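Local coordinates for outer surface protein (Bacillus cereus ATCC 14579, PDB 1X7F) that is uncharacterised but probably cleaves 6-phospho-N-acetylmuramic acid glycosides formed during cell-wall recycling, at residues Met44-Ala49 with Gly250-Ser255; Ser107-Phe112 with Thr135-Gly140; Gly297-Tyr302 with Val375-Gln380. All blocks are in the same frame, centred on the assembly; numbering follows the deposited sequence.

Contact 1: Met44-Ala49 with Gly250-Ser255; sequences MAYISA and GNAYAS
The Y253 ring turns its edge to one face of the Y46 ring in an edge-to-face pair, the planes at 64° and the centroids 4.7 Å apart. Y253 CD2 reaches farthest in, 3.2 Å from Y46 CG, and so sits off the ring centre on the side where the ring joins its CB. Y253 CB lies over the same face, on the CD1-CE1 side, a CH-pi contact 4.0 Å from the Y46 centroid. A water lies in plane at the edge of the Y46 ring, by the hydroxyl. With CG anti to the backbone N (chi1 -173°), Y46 extends from helix 40-51 to the loop 250-255. This loop follows strand 246-249, the last strand in sequence of an eight-stranded parallel sheet that alternates with helices as in a TIM barrel; strand 28-33, whose I31 and L33 also pack against Y46, is its neighbour. The first helix of the barrel is thereby fastened to the turn after its final strand. At the end of the phenol, A254 N donates to Y46 OH at 3.0 Å, nearly straight at 167°. The water, 2.7 Å from Y46 OH, donates to N251 O, so the buried hydroxyl is held directly by A254 and, through the water, linked to N251. A cis peptide bond precedes Y253, whose own hydroxyl is hydrogen-bonded to S38 and D43, just ahead of the helix segment.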
loop_
_atom_site.group_PDB
_atom_site.type_symbol
_atom_site.label_atom_id
_atom_site.label_comp_id
_atom_site.label_asym_id
_atom_site.label_seq_id
_atom_site.Cartn_x
_atom_site.Cartn_y
_atom_site.Cartn_z
ATOM N N MET A 44 0.947 -7.240 -22.907
ATOM C CA MET A 44 1.644 -6.040 -23.365
ATOM C C MET A 44 0.731 -4.822 -23.291
ATOM O O MET A 44 1.158 -3.756 -22.866
ATOM C CB MET A 44 2.238 -6.238 -24.773
ATOM C CG MET A 44 3.441 -7.177 -24.779
ATOM S SD MET A 44 4.409 -7.246 -26.287
ATOM C CE MET A 44 3.309 -8.117 -27.413
ATOM N N ALA A 45 -0.529 -4.992 -23.684
ATOM C CA ALA A 45 -1.538 -3.949 -23.527
ATOM C C ALA A 45 -1.714 -3.526 -22.046
ATOM O O ALA A 45 -1.867 -2.337 -21.739
ATOM C CB ALA A 45 -2.862 -4.397 -24.141
ATOM N N TYR A 46 -1.650 -4.497 -21.142
ATOM C CA TYR A 46 -1.774 -4.271 -19.691
ATOM C C TYR A 46 -0.603 -3.488 -19.099
ATOM O O TYR A 46 -0.803 -2.564 -18.307
ATOM C CB TYR A 46 -1.882 -5.623 -18.989
ATOM C CG TYR A 46 -2.189 -5.606 -17.506
ATOM C CD1 TYR A 46 -3.275 -4.898 -16.999
ATOM C CD2 TYR A 46 -1.424 -6.369 -16.618
ATOM C CE1 TYR A 46 -3.574 -4.915 -15.639
ATOM C CE2 TYR A 46 -1.716 -6.407 -15.252
ATOM C CZ TYR A 46 -2.792 -5.669 -14.768
ATOM O OH TYR A 46 -3.102 -5.717 -13.424
ATOM N N ILE A 47 0.610 -3.897 -19.463
ATOM C CA ILE A 47 1.836 -3.179 -19.134
ATOM C C ILE A 47 1.715 -1.723 -19.588
ATOM O O ILE A 47 2.039 -0.808 -18.830
ATOM C CB ILE A 47 3.058 -3.879 -19.803
ATOM C CG1 ILE A 47 3.396 -5.201 -19.093
ATOM C CG2 ILE A 47 4.291 -2.948 -19.876
ATOM C CD1 ILE A 47 4.334 -6.114 -19.918
ATOM N N SER A 48 1.240 -1.515 -20.821
ATOM C CA SER A 48 1.005 -0.165 -21.345
ATOM C C SER A 48 -0.006 0.618 -20.491
ATOM O O SER A 48 0.238 1.779 -20.161
ATOM C CB SER A 48 0.546 -0.218 -22.806
ATOM O OG SER A 48 1.639 -0.460 -23.679
ATOM N N ALA A 49 -1.130 -0.029 -20.164
ATOM C CA ALA A 49 -2.183 0.518 -19.309
ATOM C C ALA A 49 -1.668 0.908 -17.927
ATOM O O ALA A 49 -1.927 2.010 -17.467
ATOM C CB ALA A 49 -3.355 -0.491 -19.166
ATOM N N GLY A 250 -1.590 -8.509 -7.117
ATOM C CA GLY A 250 -1.222 -9.915 -7.209
ATOM C C GLY A 250 -1.930 -10.694 -8.296
ATOM O O GLY A 250 -1.361 -11.628 -8.851
ATOM N N ASN A 251 -3.176 -10.328 -8.595
ATOM C CA ASN A 251 -3.913 -10.935 -9.717
ATOM C C ASN A 251 -3.943 -10.043 -10.971
ATOM O O ASN A 251 -3.662 -8.853 -10.885
ATOM C CB ASN A 251 -5.336 -11.434 -9.294
ATOM C CG ASN A 251 -6.116 -10.423 -8.412
ATOM O OD1 ASN A 251 -7.236 -10.709 -7.974
ATOM N ND2 ASN A 251 -5.537 -9.264 -8.157
ATOM N N ALA A 252 -4.295 -10.620 -12.125
ATOM C CA ALA A 252 -4.378 -9.880 -13.409
ATOM C C ALA A 252 -5.716 -10.177 -14.084
ATOM O O ALA A 252 -6.232 -11.273 -13.925
ATOM C CB ALA A 252 -3.218 -10.284 -14.338
ATOM N N TYR A 253 -6.303 -9.242 -14.835
ATOM C CA TYR A 253 -5.816 -7.880 -15.053
ATOM C C TYR A 253 -6.678 -6.966 -14.218
ATOM O O TYR A 253 -7.914 -7.087 -14.244
ATOM C CB TYR A 253 -6.013 -7.486 -16.523
ATOM C CG TYR A 253 -5.271 -8.362 -17.496
ATOM C CD1 TYR A 253 -5.951 -9.233 -18.360
ATOM C CD2 TYR A 253 -3.880 -8.343 -17.538
ATOM C CE1 TYR A 253 -5.246 -10.049 -19.247
ATOM C CE2 TYR A 253 -3.176 -9.144 -18.409
ATOM C CZ TYR A 253 -3.853 -9.988 -19.259
ATOM O OH TYR A 253 -3.108 -10.763 -20.108
ATOM N N ALA A 254 -6.050 -6.041 -13.493
ATOM C CA ALA A 254 -6.803 -4.993 -12.819
ATOM C C ALA A 254 -7.462 -4.150 -13.906
ATOM O O ALA A 254 -6.913 -4.011 -15.005
ATOM C CB ALA A 254 -5.884 -4.134 -11.927
ATOM N N SER A 255 -8.648 -3.618 -13.616
ATOM C CA SER A 255 -9.334 -2.739 -14.558
ATOM C C SER A 255 -8.622 -1.396 -14.728
ATOM O O SER A 255 -7.833 -0.967 -13.868
ATOM C CB SER A 255 -10.779 -2.500 -14.126
ATOM O OG SER A 255 -10.833 -1.713 -12.940
HETATM O O HOH W 1 -1.617 -7.565 -12.128
#

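Contact 2: Ser107-Phe112 with Thr135-Gly140; sequences SDLSFF and TNNPYG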
loop_
_atom_site.group_PDB
_atom_site.type_symbol
_atom_site.label_atom_id
_atom_site.label_comp_id
_atom_site.label_asym_id
_atom_site.label_seq_id
_atom_site.Cartn_x
_atom_site.Cartn_y
_atom_site.Cartn_z
ATOM N N SER A 107 23.251 -21.885 -9.923
ATOM C CA SER A 107 23.638 -20.477 -9.786
ATOM C C SER A 107 24.500 -20.019 -10.974
ATOM O O SER A 107 25.625 -19.520 -10.820
ATOM C CB SER A 107 24.290 -20.195 -8.425
ATOM O OG SER A 107 23.301 -20.100 -7.410
ATOM N N ASP A 108 23.949 -20.265 -12.165
ATOM C CA ASP A 108 24.264 -19.532 -13.380
ATOM C C ASP A 108 22.967 -18.797 -13.719
ATOM O O ASP A 108 22.147 -19.276 -14.511
ATOM C CB ASP A 108 24.675 -20.484 -14.507
ATOM C CG ASP A 108 26.091 -21.015 -14.335
ATOM O OD1 ASP A 108 26.788 -20.547 -13.404
ATOM O OD2 ASP A 108 26.599 -21.893 -15.083
ATOM N N LEU A 109 22.773 -17.640 -13.090
ATOM C CA LEU A 109 21.541 -16.873 -13.250
ATOM C C LEU A 109 21.475 -16.130 -14.593
ATOM O O LEU A 109 20.700 -15.176 -14.755
ATOM C CB LEU A 109 21.332 -15.918 -12.065
ATOM C CG LEU A 109 21.430 -16.482 -10.637
ATOM C CD1 LEU A 109 21.238 -15.365 -9.618
ATOM C CD2 LEU A 109 20.432 -17.613 -10.392
ATOM N N SER A 110 22.276 -16.603 -15.554
ATOM C CA SER A 110 22.380 -16.016 -16.893
ATOM C C SER A 110 21.077 -16.097 -17.684
ATOM O O SER A 110 20.714 -15.144 -18.379
ATOM C CB SER A 110 23.524 -16.671 -17.687
ATOM O OG SER A 110 23.605 -18.072 -17.444
ATOM N N PHE A 111 20.374 -17.225 -17.567
ATOM C CA PHE A 111 19.078 -17.400 -18.234
ATOM C C PHE A 111 18.068 -16.292 -17.873
ATOM O O PHE A 111 17.304 -15.844 -18.735
ATOM C CB PHE A 111 18.486 -18.787 -17.943
ATOM C CG PHE A 111 17.095 -18.986 -18.508
ATOM C CD1 PHE A 111 16.912 -19.274 -19.863
ATOM C CD2 PHE A 111 15.967 -18.871 -17.687
ATOM C CE1 PHE A 111 15.629 -19.446 -20.392
ATOM C CE2 PHE A 111 14.679 -19.040 -18.208
ATOM C CZ PHE A 111 14.513 -19.333 -19.566
ATOM N N PHE A 112 18.068 -15.860 -16.610
ATOM C CA PHE A 112 17.193 -14.771 -16.165
ATOM C C PHE A 112 17.655 -13.422 -16.722
ATOM O O PHE A 112 16.832 -12.560 -17.045
ATOM C CB PHE A 112 17.100 -14.726 -14.632
ATOM C CG PHE A 112 16.827 -16.078 -14.002
ATOM C CD1 PHE A 112 15.604 -16.726 -14.198
ATOM C CD2 PHE A 112 17.796 -16.706 -13.214
ATOM C CE1 PHE A 112 15.354 -17.981 -13.622
ATOM C CE2 PHE A 112 17.553 -17.961 -12.631
ATOM C CZ PHE A 112 16.330 -18.600 -12.836
ATOM N N THR A 135 23.903 -12.929 -4.415
ATOM C CA THR A 135 23.945 -11.461 -4.433
ATOM C C THR A 135 25.198 -10.941 -5.139
ATOM O O THR A 135 25.263 -9.765 -5.514
ATOM C CB THR A 135 23.848 -10.868 -3.003
ATOM O OG1 THR A 135 25.028 -11.184 -2.253
ATOM C CG2 THR A 135 22.738 -11.527 -2.209
ATOM N N ASN A 136 26.188 -11.824 -5.313
ATOM C CA ASN A 136 27.423 -11.499 -6.031
ATOM C C ASN A 136 27.388 -11.917 -7.507
ATOM O O ASN A 136 28.438 -12.047 -8.136
ATOM C CB ASN A 136 28.648 -12.133 -5.343
ATOM C CG ASN A 136 28.803 -11.697 -3.886
ATOM O OD1 ASN A 136 28.396 -10.457 -3.484
ATOM N ND2 ASN A 136 29.413 -12.706 -3.072
ATOM N N ASN A 137 26.189 -12.137 -8.050
ATOM C CA ASN A 137 26.042 -12.525 -9.457
ATOM C C ASN A 137 26.539 -11.431 -10.419
ATOM O O ASN A 137 26.335 -10.238 -10.163
ATOM C CB ASN A 137 24.599 -12.973 -9.767
ATOM C CG ASN A 137 23.650 -11.809 -10.007
ATOM O OD1 ASN A 137 23.578 -11.279 -11.126
ATOM N ND2 ASN A 137 22.895 -11.425 -8.964
ATOM N N PRO A 138 27.214 -11.827 -11.505
ATOM C CA PRO A 138 27.811 -10.852 -12.432
ATOM C C PRO A 138 26.829 -10.198 -13.421
ATOM O O PRO A 138 27.264 -9.457 -14.310
ATOM C CB PRO A 138 28.857 -11.684 -13.193
ATOM C CG PRO A 138 28.856 -13.045 -12.534
ATOM C CD PRO A 138 27.502 -13.215 -11.922
ATOM N N TYR A 139 25.530 -10.459 -13.269
ATOM C CA TYR A 139 24.543 -9.970 -14.237
ATOM C C TYR A 139 23.748 -8.784 -13.713
ATOM O O TYR A 139 22.845 -8.289 -14.390
ATOM C CB TYR A 139 23.608 -11.102 -14.688
ATOM C CG TYR A 139 24.338 -12.372 -15.080
ATOM C CD1 TYR A 139 24.299 -13.498 -14.258
ATOM C CD2 TYR A 139 25.081 -12.443 -16.262
ATOM C CE1 TYR A 139 24.976 -14.665 -14.603
ATOM C CE2 TYR A 139 25.760 -13.607 -16.616
ATOM C CZ TYR A 139 25.703 -14.712 -15.780
ATOM O OH TYR A 139 26.367 -15.867 -16.117
ATOM N N GLY A 140 24.098 -8.332 -12.508
ATOM C CA GLY A 140 23.433 -7.204 -11.856
ATOM C C GLY A 140 22.001 -7.504 -11.469
ATOM O O GLY A 140 21.151 -6.606 -11.451
#
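The two backbones draw together where S110, at the start of helix 110-115, faces Y139 in the type I turn N137-G140, their CA atoms 6.9 Å apart. Both belong to the alternating strand and helix pattern of the TIM-barrel-like domain: the helix leads into strand 119-122, and the turn leads into the adjacent parallel strand 142-146. Y139 spreads one face of its ring over the first turn of the helix. S110 CA stands over that face in a CH-pi contact, 3.9 Å from the ring centroid and 20° off the normal. The ring is brought there by a chi1 of -48°, which sets CG opposite the carbonyl carbon and beside the backbone N. The CD1-CE1 side of the ring passes L109, with Y139 CE1 3.8 Å from L109 C. Beside this, the L109 side chain crosses that of N137 at about a right angle, L109 CD1 meeting N137 CB at 4.1 Å; the leucine also packs against M134, I120 and I143. N137 shapes the turn that presents the tyrosine: its OD1 accepts from Y139 N at 3.0 Å, an Asx turn, with the donor tilted 27° from the carbonyl plane. N137 ND2 is hydrogen-bonded to the carbonyls of M134 and L141, which fixes the rotation of the amide. At the outer end of the phenol, Y139 OH rests 3.3 Å from S110 CB.

Contact 3: Gly297-Tyr302 with Val375-Gln380; sequences GDITEY and VGAWTQ
W378 lays one face of its indole against the backbone of G297, while A377, next to it, meets I299 through aliphatic carbons. The type II turn G376-T379 that carries both A377 and W378 lies just ahead of strand 380-384, in the C-terminal domain built on a mixed beta sheet; strand 293-294, the antiparallel neighbour of 380-384, leads out into the loop of G297. Over the five-membered ring stands G297 CA, a CH-pi contact 3.5 Å from its centroid and 18° off the normal. G297 N lies over the six-membered part, 3.4 Å from W378 CE3, so the indole runs along the N-CA bond. The glycine has no side chain to hold the ring off. W378 takes up this pose with chi1 at -61°, CG opposite its own carbonyl carbon, from the third position of the turn, where type II geometry has a positive phi. The A377 methyl touches the carbonyl end of G297, with A377 CB 3.5 Å from G297 O. On the far side of D298, I299 turns its short branch inward, and CG2 approaches A377 CA at 3.9 Å. R295 ties the two loops together through backbone bonds to W378 and T379. Within the turn itself, T379 N donates to G376 O at 3.2 Å.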
loop_
_atom_site.group_PDB
_atom_site.type_symbol
_atom_site.label_atom_id
_atom_site.label_comp_id
_atom_site.label_asym_id
_atom_site.label_seq_id
_atom_site.Cartn_x
_atom_site.Cartn_y
_atom_site.Cartn_z
ATOM N N GLY A 297 0.615 16.621 18.780
ATOM C CA GLY A 297 1.364 15.576 19.458
ATOM C C GLY A 297 0.942 15.134 20.848
ATOM O O GLY A 297 1.165 13.972 21.204
ATOM N N ASP A 298 0.360 16.034 21.641
ATOM C CA ASP A 298 -0.224 15.638 22.926
ATOM C C ASP A 298 -1.653 15.126 22.711
ATOM O O ASP A 298 -2.646 15.865 22.818
ATOM C CB ASP A 298 -0.145 16.768 23.961
ATOM C CG ASP A 298 -0.888 18.032 23.531
ATOM O OD1 ASP A 298 -1.175 18.199 22.328
ATOM O OD2 ASP A 298 -1.225 18.913 24.341
ATOM N N ILE A 299 -1.733 13.840 22.393
ATOM C CA ILE A 299 -2.952 13.229 21.900
ATOM C C ILE A 299 -4.038 13.002 22.957
ATOM O O ILE A 299 -3.779 12.998 24.156
ATOM C CB ILE A 299 -2.612 11.887 21.198
ATOM C CG1 ILE A 299 -2.060 10.870 22.207
ATOM C CG2 ILE A 299 -1.645 12.117 19.991
ATOM C CD1 ILE A 299 -1.895 9.448 21.652
ATOM N N THR A 300 -5.259 12.818 22.471
ATOM C CA THR A 300 -6.349 12.274 23.258
ATOM C C THR A 300 -6.887 11.067 22.488
ATOM O O THR A 300 -6.864 11.060 21.248
ATOM C CB THR A 300 -7.436 13.344 23.457
ATOM O OG1 THR A 300 -8.716 12.717 23.624
ATOM C CG2 THR A 300 -7.597 14.191 22.178
ATOM N N GLU A 301 -7.371 10.049 23.206
ATOM C CA GLU A 301 -7.864 8.832 22.543
ATOM C C GLU A 301 -9.266 9.005 21.960
ATOM O O GLU A 301 -9.748 8.131 21.244
ATOM C CB GLU A 301 -7.809 7.611 23.474
ATOM C CG GLU A 301 -8.728 7.687 24.695
ATOM C CD GLU A 301 -8.494 6.545 25.674
ATOM O OE1 GLU A 301 -8.102 5.451 25.211
ATOM O OE2 GLU A 301 -8.686 6.730 26.901
ATOM N N TYR A 302 -9.901 10.143 22.239
ATOM C CA TYR A 302 -11.268 10.387 21.803
ATOM C C TYR A 302 -11.382 11.011 20.424
ATOM O O TYR A 302 -12.407 10.879 19.767
ATOM C CB TYR A 302 -12.032 11.231 22.849
ATOM C CG TYR A 302 -12.370 10.441 24.097
ATOM C CD1 TYR A 302 -11.472 10.377 25.175
ATOM C CD2 TYR A 302 -13.572 9.728 24.191
ATOM C CE1 TYR A 302 -11.768 9.631 26.324
ATOM C CE2 TYR A 302 -13.892 8.997 25.342
ATOM C CZ TYR A 302 -12.982 8.941 26.400
ATOM O OH TYR A 302 -13.283 8.211 27.534
ATOM N N VAL A 375 -2.946 7.824 12.101
ATOM C CA VAL A 375 -2.763 9.225 12.466
ATOM C C VAL A 375 -2.286 9.280 13.914
ATOM O O VAL A 375 -3.083 9.385 14.841
ATOM C CB VAL A 375 -4.046 10.100 12.274
ATOM C CG1 VAL A 375 -3.712 11.576 12.505
ATOM C CG2 VAL A 375 -4.641 9.918 10.884
ATOM N N GLY A 376 -0.977 9.184 14.105
ATOM C CA GLY A 376 -0.416 9.296 15.444
ATOM C C GLY A 376 -0.033 10.718 15.813
ATOM O O GLY A 376 -0.387 11.687 15.117
ATOM N N ALA A 377 0.694 10.830 16.919
ATOM C CA ALA A 377 1.232 12.087 17.394
ATOM C C ALA A 377 2.062 12.770 16.298
ATOM O O ALA A 377 3.055 12.215 15.844
ATOM C CB ALA A 377 2.076 11.840 18.645
ATOM N N TRP A 378 1.620 13.954 15.866
ATOM C CA TRP A 378 2.346 14.804 14.886
ATOM C C TRP A 378 2.217 14.393 13.400
ATOM O O TRP A 378 2.878 14.965 12.531
ATOM C CB TRP A 378 3.830 14.958 15.260
ATOM C CG TRP A 378 4.085 15.607 16.602
ATOM C CD1 TRP A 378 4.853 15.105 17.624
ATOM C CD2 TRP A 378 3.600 16.880 17.058
ATOM N NE1 TRP A 378 4.873 15.983 18.680
ATOM C CE2 TRP A 378 4.117 17.083 18.363
ATOM C CE3 TRP A 378 2.783 17.880 16.495
ATOM C CZ2 TRP A 378 3.835 18.236 19.117
ATOM C CZ3 TRP A 378 2.497 19.029 17.250
ATOM C CH2 TRP A 378 3.028 19.192 18.547
ATOM N N THR A 379 1.380 13.405 13.125
ATOM C CA THR A 379 1.152 12.908 11.774
ATOM C C THR A 379 0.400 13.947 10.936
ATOM O O THR A 379 -0.616 14.495 11.357
ATOM C CB THR A 379 0.336 11.582 11.841
ATOM O OG1 THR A 379 1.111 10.586 12.506
ATOM C CG2 THR A 379 0.103 10.977 10.443
ATOM N N GLN A 380 0.917 14.204 9.748
ATOM C CA GLN A 380 0.199 14.973 8.748
ATOM C C GLN A 380 -0.728 14.055 7.988
ATOM O O GLN A 380 -0.375 12.914 7.708
ATOM C CB GLN A 380 1.184 15.596 7.770
ATOM C CG GLN A 380 2.238 16.413 8.440
ATOM C CD GLN A 380 3.317 16.855 7.480
ATOM O OE1 GLN A 380 3.631 16.160 6.509
ATOM N NE2 GLN A 380 3.896 18.009 7.753
#

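In the fold
Contacts 1 and 2 both belong to the TIM-barrel-like N-terminal domain, where each joins a helix to a loop; contact 3 joins two loops of the C-terminal beta domain, across the chain's centre from both. Contact 1 is largely buried, and it alone has a hydrogen bond between its segments, as suits a phenol hydroxyl brought inside. Contact 2 is partly buried, its leucine buried and its tyrosine exposed, and contact 3 lies at the surface. In all three an aromatic ring offers a face, to another ring in contact 1 but to a backbone CA in the others. Centres of contacts 1 and 2 are about 28 Å apart, those of 2 and 3 about 47 Å.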